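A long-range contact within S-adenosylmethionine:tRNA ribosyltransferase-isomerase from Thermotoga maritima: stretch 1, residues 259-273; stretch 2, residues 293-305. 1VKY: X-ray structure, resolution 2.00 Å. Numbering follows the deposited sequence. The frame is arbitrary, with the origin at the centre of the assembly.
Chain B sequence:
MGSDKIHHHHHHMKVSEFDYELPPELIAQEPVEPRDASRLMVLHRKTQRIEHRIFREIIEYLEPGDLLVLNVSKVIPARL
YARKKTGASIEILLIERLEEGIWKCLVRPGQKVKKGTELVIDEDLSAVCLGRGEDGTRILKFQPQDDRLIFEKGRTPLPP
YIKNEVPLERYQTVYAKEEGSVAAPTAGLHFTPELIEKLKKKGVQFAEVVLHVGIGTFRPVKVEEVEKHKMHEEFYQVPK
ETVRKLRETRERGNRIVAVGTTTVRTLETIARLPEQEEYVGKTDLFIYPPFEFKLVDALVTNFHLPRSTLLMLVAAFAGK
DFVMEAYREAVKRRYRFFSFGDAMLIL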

# COMPACT_ATOMS: atom_id res chain seq x y z
N VAL B 259 -11.55 11.80 -12.34
CA VAL B 259 -11.14 10.58 -11.64
C VAL B 259 -10.13 10.96 -10.58
O VAL B 259 -8.98 11.30 -10.92
CB VAL B 259 -10.55 9.54 -12.61
CG1 VAL B 259 -10.11 8.30 -11.81
CG2 VAL B 259 -11.58 9.19 -13.67
N GLY B 260 -10.59 11.00 -9.34
CA GLY B 260 -9.75 11.36 -8.18
C GLY B 260 -9.84 12.82 -7.77
O GLY B 260 -10.08 13.67 -8.60
N THR B 261 -9.67 13.09 -6.48
CA THR B 261 -9.75 14.42 -5.89
C THR B 261 -8.65 15.35 -6.34
O THR B 261 -8.86 16.59 -6.44
CB THR B 261 -9.70 14.34 -4.35
OG1 THR B 261 -8.54 13.61 -3.94
CG2 THR B 261 -10.87 13.54 -3.79
N THR B 262 -7.50 14.78 -6.69
CA THR B 262 -6.43 15.64 -7.30
C THR B 262 -6.91 16.26 -8.61
O THR B 262 -6.75 17.45 -8.84
CB THR B 262 -5.16 14.84 -7.54
OG1 THR B 262 -4.66 14.39 -6.28
CG2 THR B 262 -4.03 15.74 -8.10
N THR B 263 -7.48 15.44 -9.49
CA THR B 263 -8.07 15.97 -10.71
C THR B 263 -9.09 17.09 -10.43
O THR B 263 -9.09 18.13 -11.10
CB THR B 263 -8.75 14.83 -11.47
OG1 THR B 263 -7.78 13.85 -11.86
CG2 THR B 263 -9.34 15.35 -12.78
N VAL B 264 -9.97 16.86 -9.45
CA VAL B 264 -10.97 17.89 -9.08
C VAL B 264 -10.33 19.19 -8.71
O VAL B 264 -10.76 20.22 -9.18
CB VAL B 264 -11.84 17.42 -7.92
CG1 VAL B 264 -12.77 18.55 -7.42
CG2 VAL B 264 -12.66 16.21 -8.32
N ARG B 265 -9.33 19.16 -7.82
CA ARG B 265 -8.69 20.40 -7.37
C ARG B 265 -8.03 21.10 -8.51
O ARG B 265 -8.10 22.31 -8.62
CB ARG B 265 -7.69 20.14 -6.23
CG ARG B 265 -8.30 19.46 -4.99
CD ARG B 265 -7.30 19.25 -3.75
NE ARG B 265 -5.94 19.56 -4.19
CZ ARG B 265 -4.97 18.70 -4.43
NH1 ARG B 265 -5.13 17.40 -4.20
NH2 ARG B 265 -3.80 19.16 -4.90
N THR B 266 -7.41 20.36 -9.43
CA THR B 266 -6.79 20.99 -10.60
C THR B 266 -7.79 21.66 -11.51
O THR B 266 -7.62 22.81 -11.89
CB THR B 266 -5.93 19.94 -11.39
OG1 THR B 266 -4.76 19.63 -10.60
CG2 THR B 266 -5.39 20.55 -12.70
N LEU B 267 -8.84 20.94 -11.86
CA LEU B 267 -9.86 21.49 -12.72
C LEU B 267 -10.64 22.68 -12.13
O LEU B 267 -10.94 23.66 -12.85
CB LEU B 267 -10.82 20.40 -13.15
CG LEU B 267 -10.24 19.28 -14.06
CD1 LEU B 267 -11.39 18.27 -14.21
CD2 LEU B 267 -9.74 19.77 -15.39
N GLU B 268 -11.00 22.59 -10.85
CA GLU B 268 -11.70 23.72 -10.20
C GLU B 268 -10.80 24.94 -9.97
O GLU B 268 -11.27 26.10 -9.95
CB GLU B 268 -12.38 23.26 -8.91
CG GLU B 268 -13.51 22.27 -9.17
CD GLU B 268 -14.61 22.80 -10.09
OE1 GLU B 268 -15.04 23.97 -9.91
OE2 GLU B 268 -15.07 22.07 -11.00
N THR B 269 -9.51 24.72 -9.86
CA THR B 269 -8.54 25.79 -9.87
C THR B 269 -8.50 26.52 -11.23
O THR B 269 -8.61 27.77 -11.30
CB THR B 269 -7.17 25.22 -9.51
OG1 THR B 269 -7.18 24.72 -8.17
CG2 THR B 269 -6.08 26.29 -9.57
N ILE B 270 -8.35 25.78 -12.33
CA ILE B 270 -8.27 26.47 -13.64
C ILE B 270 -9.60 27.07 -14.08
O ILE B 270 -9.61 28.03 -14.86
CB ILE B 270 -7.69 25.57 -14.80
CG1 ILE B 270 -8.68 24.47 -15.20
CG2 ILE B 270 -6.36 25.02 -14.40
CD1 ILE B 270 -8.38 23.83 -16.48
N ALA B 271 -10.70 26.51 -13.60
CA ALA B 271 -12.03 27.07 -13.87
C ALA B 271 -12.14 28.49 -13.31
O ALA B 271 -13.02 29.23 -13.73
CB ALA B 271 -13.13 26.21 -13.23
N ARG B 272 -11.32 28.85 -12.32
CA ARG B 272 -11.41 30.14 -11.67
C ARG B 272 -10.30 31.09 -12.15
O ARG B 272 -10.09 32.13 -11.55
CB ARG B 272 -11.34 29.98 -10.15
CG ARG B 272 -12.64 29.31 -9.61
CD ARG B 272 -12.54 28.79 -8.25
NE ARG B 272 -13.88 28.40 -7.77
CZ ARG B 272 -14.56 27.33 -8.14
NH1 ARG B 272 -14.06 26.46 -9.02
NH2 ARG B 272 -15.78 27.11 -7.65
N LEU B 273 -9.60 30.73 -13.22
CA LEU B 273 -8.54 31.58 -13.75
C LEU B 273 -8.98 32.10 -15.07
O LEU B 273 -9.89 31.57 -15.69
CB LEU B 273 -7.26 30.78 -13.96
CG LEU B 273 -6.57 30.25 -12.72
CD1 LEU B 273 -5.47 29.27 -13.12
CD2 LEU B 273 -6.03 31.38 -11.88
N PHE B 293 -19.16 23.46 -8.32
CA PHE B 293 -18.21 22.82 -9.22
C PHE B 293 -18.46 23.35 -10.63
O PHE B 293 -19.51 23.11 -11.21
CB PHE B 293 -18.29 21.31 -9.07
CG PHE B 293 -17.77 20.87 -7.74
CD1 PHE B 293 -18.58 20.96 -6.60
CD2 PHE B 293 -16.46 20.45 -7.61
CE1 PHE B 293 -18.08 20.63 -5.32
CE2 PHE B 293 -15.94 20.13 -6.39
CZ PHE B 293 -16.74 20.22 -5.21
N LYS B 294 -17.52 24.12 -11.14
CA LYS B 294 -17.64 24.75 -12.44
C LYS B 294 -17.23 23.87 -13.61
O LYS B 294 -17.66 24.08 -14.75
CB LYS B 294 -16.79 26.01 -12.46
CG LYS B 294 -17.34 27.06 -11.51
CD LYS B 294 -16.44 28.34 -11.48
CE LYS B 294 -17.13 29.48 -10.69
NZ LYS B 294 -18.66 29.43 -10.63
N LEU B 295 -16.37 22.91 -13.38
CA LEU B 295 -15.91 22.07 -14.49
C LEU B 295 -16.25 20.59 -14.29
O LEU B 295 -16.53 19.86 -15.24
CB LEU B 295 -14.40 22.21 -14.73
CG LEU B 295 -13.90 23.18 -15.77
CD1 LEU B 295 -12.43 23.09 -15.93
CD2 LEU B 295 -14.60 23.03 -17.15
N VAL B 296 -16.33 20.16 -13.06
CA VAL B 296 -16.53 18.72 -12.81
C VAL B 296 -18.01 18.35 -12.72
O VAL B 296 -18.71 18.84 -11.82
CB VAL B 296 -15.81 18.35 -11.53
CG1 VAL B 296 -16.00 16.83 -11.22
CG2 VAL B 296 -14.35 18.71 -11.60
N ASP B 297 -18.49 17.49 -13.62
CA ASP B 297 -19.92 17.06 -13.63
C ASP B 297 -20.20 15.78 -12.85
O ASP B 297 -21.34 15.51 -12.45
CB ASP B 297 -20.43 16.88 -15.05
CG ASP B 297 -20.20 18.12 -15.90
OD1 ASP B 297 -20.56 19.22 -15.45
OD2 ASP B 297 -19.62 18.09 -17.01
N ALA B 298 -19.16 14.98 -12.67
CA ALA B 298 -19.23 13.71 -11.97
C ALA B 298 -17.87 13.36 -11.42
O ALA B 298 -16.87 13.90 -11.86
CB ALA B 298 -19.74 12.63 -12.88
N LEU B 299 -17.81 12.45 -10.45
CA LEU B 299 -16.55 12.24 -9.71
C LEU B 299 -16.39 10.76 -9.35
O LEU B 299 -17.31 10.20 -8.78
CB LEU B 299 -16.51 13.10 -8.44
CG LEU B 299 -15.36 12.83 -7.42
CD1 LEU B 299 -14.04 13.04 -8.11
CD2 LEU B 299 -15.40 13.69 -6.25
N VAL B 300 -15.26 10.14 -9.75
CA VAL B 300 -14.85 8.81 -9.20
C VAL B 300 -13.74 9.01 -8.17
O VAL B 300 -12.71 9.68 -8.44
CB VAL B 300 -14.32 7.90 -10.32
CG1 VAL B 300 -13.93 6.54 -9.79
CG2 VAL B 300 -15.31 7.78 -11.45
N THR B 301 -13.92 8.41 -7.01
CA THR B 301 -13.00 8.60 -5.92
C THR B 301 -13.06 7.44 -4.91
O THR B 301 -13.99 6.66 -4.90
CB THR B 301 -13.32 9.93 -5.24
OG1 THR B 301 -12.33 10.22 -4.22
CG2 THR B 301 -14.65 9.87 -4.50
N ASN B 302 -12.04 7.36 -4.05
CA ASN B 302 -12.01 6.34 -2.99
C ASN B 302 -12.87 6.74 -1.82
O ASN B 302 -13.48 7.81 -1.82
CB ASN B 302 -10.56 6.07 -2.54
CG ASN B 302 -9.69 5.45 -3.66
OD1 ASN B 302 -10.18 4.76 -4.56
ND2 ASN B 302 -8.39 5.72 -3.59
N PHE B 303 -12.99 5.83 -0.86
CA PHE B 303 -13.59 6.10 0.44
C PHE B 303 -12.54 6.70 1.38
O PHE B 303 -11.52 6.07 1.63
CB PHE B 303 -14.20 4.84 1.02
CG PHE B 303 -15.51 4.50 0.41
CD1 PHE B 303 -15.59 3.74 -0.70
CD2 PHE B 303 -16.68 4.99 0.96
CE1 PHE B 303 -16.82 3.42 -1.26
CE2 PHE B 303 -17.89 4.72 0.42
CZ PHE B 303 -17.98 3.92 -0.69
N HIS B 304 -12.79 7.91 1.88
CA HIS B 304 -11.79 8.66 2.61
C HIS B 304 -11.98 8.50 4.10
O HIS B 304 -13.00 8.05 4.54
CB HIS B 304 -11.82 10.12 2.17
CG HIS B 304 -11.73 10.29 0.67
ND1 HIS B 304 -10.60 9.97 -0.04
CD2 HIS B 304 -12.66 10.65 -0.25
CE1 HIS B 304 -10.82 10.16 -1.33
NE2 HIS B 304 -12.07 10.58 -1.48
N LEU B 305 -10.97 8.87 4.88
CA LEU B 305 -10.98 8.62 6.31
C LEU B 305 -11.78 9.68 7.05
O LEU B 305 -11.90 10.84 6.56
CB LEU B 305 -9.51 8.58 6.78
CG LEU B 305 -8.57 7.52 6.15
CD1 LEU B 305 -7.09 7.79 6.47
CD2 LEU B 305 -8.98 6.13 6.63

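The helix that begins at Thr 261 packs against the loop and strand of residues 293-305, and the two stretches together bury 741 Å². Hydrogen bonds at Gly 260 and Glu 268 are accompanied by apolar contacts from Val 259 to Ala 271. At the start, Val 259 pairs with Val 300 in a parallel bridge, and their side chains share one face of the sheet, CG1 of Val 259 lying 4.5 Å from CB of Val 300. The bridge is fastened by Gly 260 N, which donates to Val 300 O at 2.7 Å. Gly 260 is the N-cap residue; at its backbone angles (95/149) a CB would be jammed against the carbonyl O of Val 259, so the turn from strand to helix calls for glycine. Val 259 O is not left idle, since Thr 263 OG1 donates to it at 3.0 Å. Nearby, Thr 301 OG1 accepts from His 304 NE2 at 2.8 Å, while the methyl CG2 of Thr 261 lies 3.7 Å from Thr 301 OG1 and 3.9 Å from His 304 NE2; the hydroxyl of Thr 261 is satisfied elsewhere in the structure.

Glu 268 supplies the main polar clamp. Its CA-to-CB bond points sideways, but chi1 and chi2, both m, bring the carboxylate against the loop, where three successive backbone amides meet it: Lys 294 N donates to OE1 of Glu 268 at 2.8 Å, and OE2 of Glu 268 accepts from Leu 295 N at 2.8 Å and Val 296 N at 3.1 Å. A buried carboxylate needs such compensation, and Arg 272 adds to it: its NH1 forms a salt bridge with Glu 268 OE1 at 2.8 Å and also donates to Glu 268 O at 3.0 Å. The aliphatic part of Lys 294 covers one face of this guanidinium, with CD of Lys 294 3.9 Å from NH1 of Arg 272.

Apolar side chains make up the rest of the contact. Val 264, pointing toward the loop and strand, sets CG2 3.5 Å from Leu 299 CD1 and CG1 3.7 Å from Phe 293 CE2, at the edge of that ring. One turn on, Leu 267 CD1 lies 4.0 Å from Val 296 CG2. Leu 295 points toward the helix, its CD1 4.2 Å from Leu 267 CB and 4.1 Å from Ile 270 CG1. The small Ala 271 lets the loop come close: its CB is 3.7 Å from Lys 294 CB and 4.0 Å from Leu 295 CG.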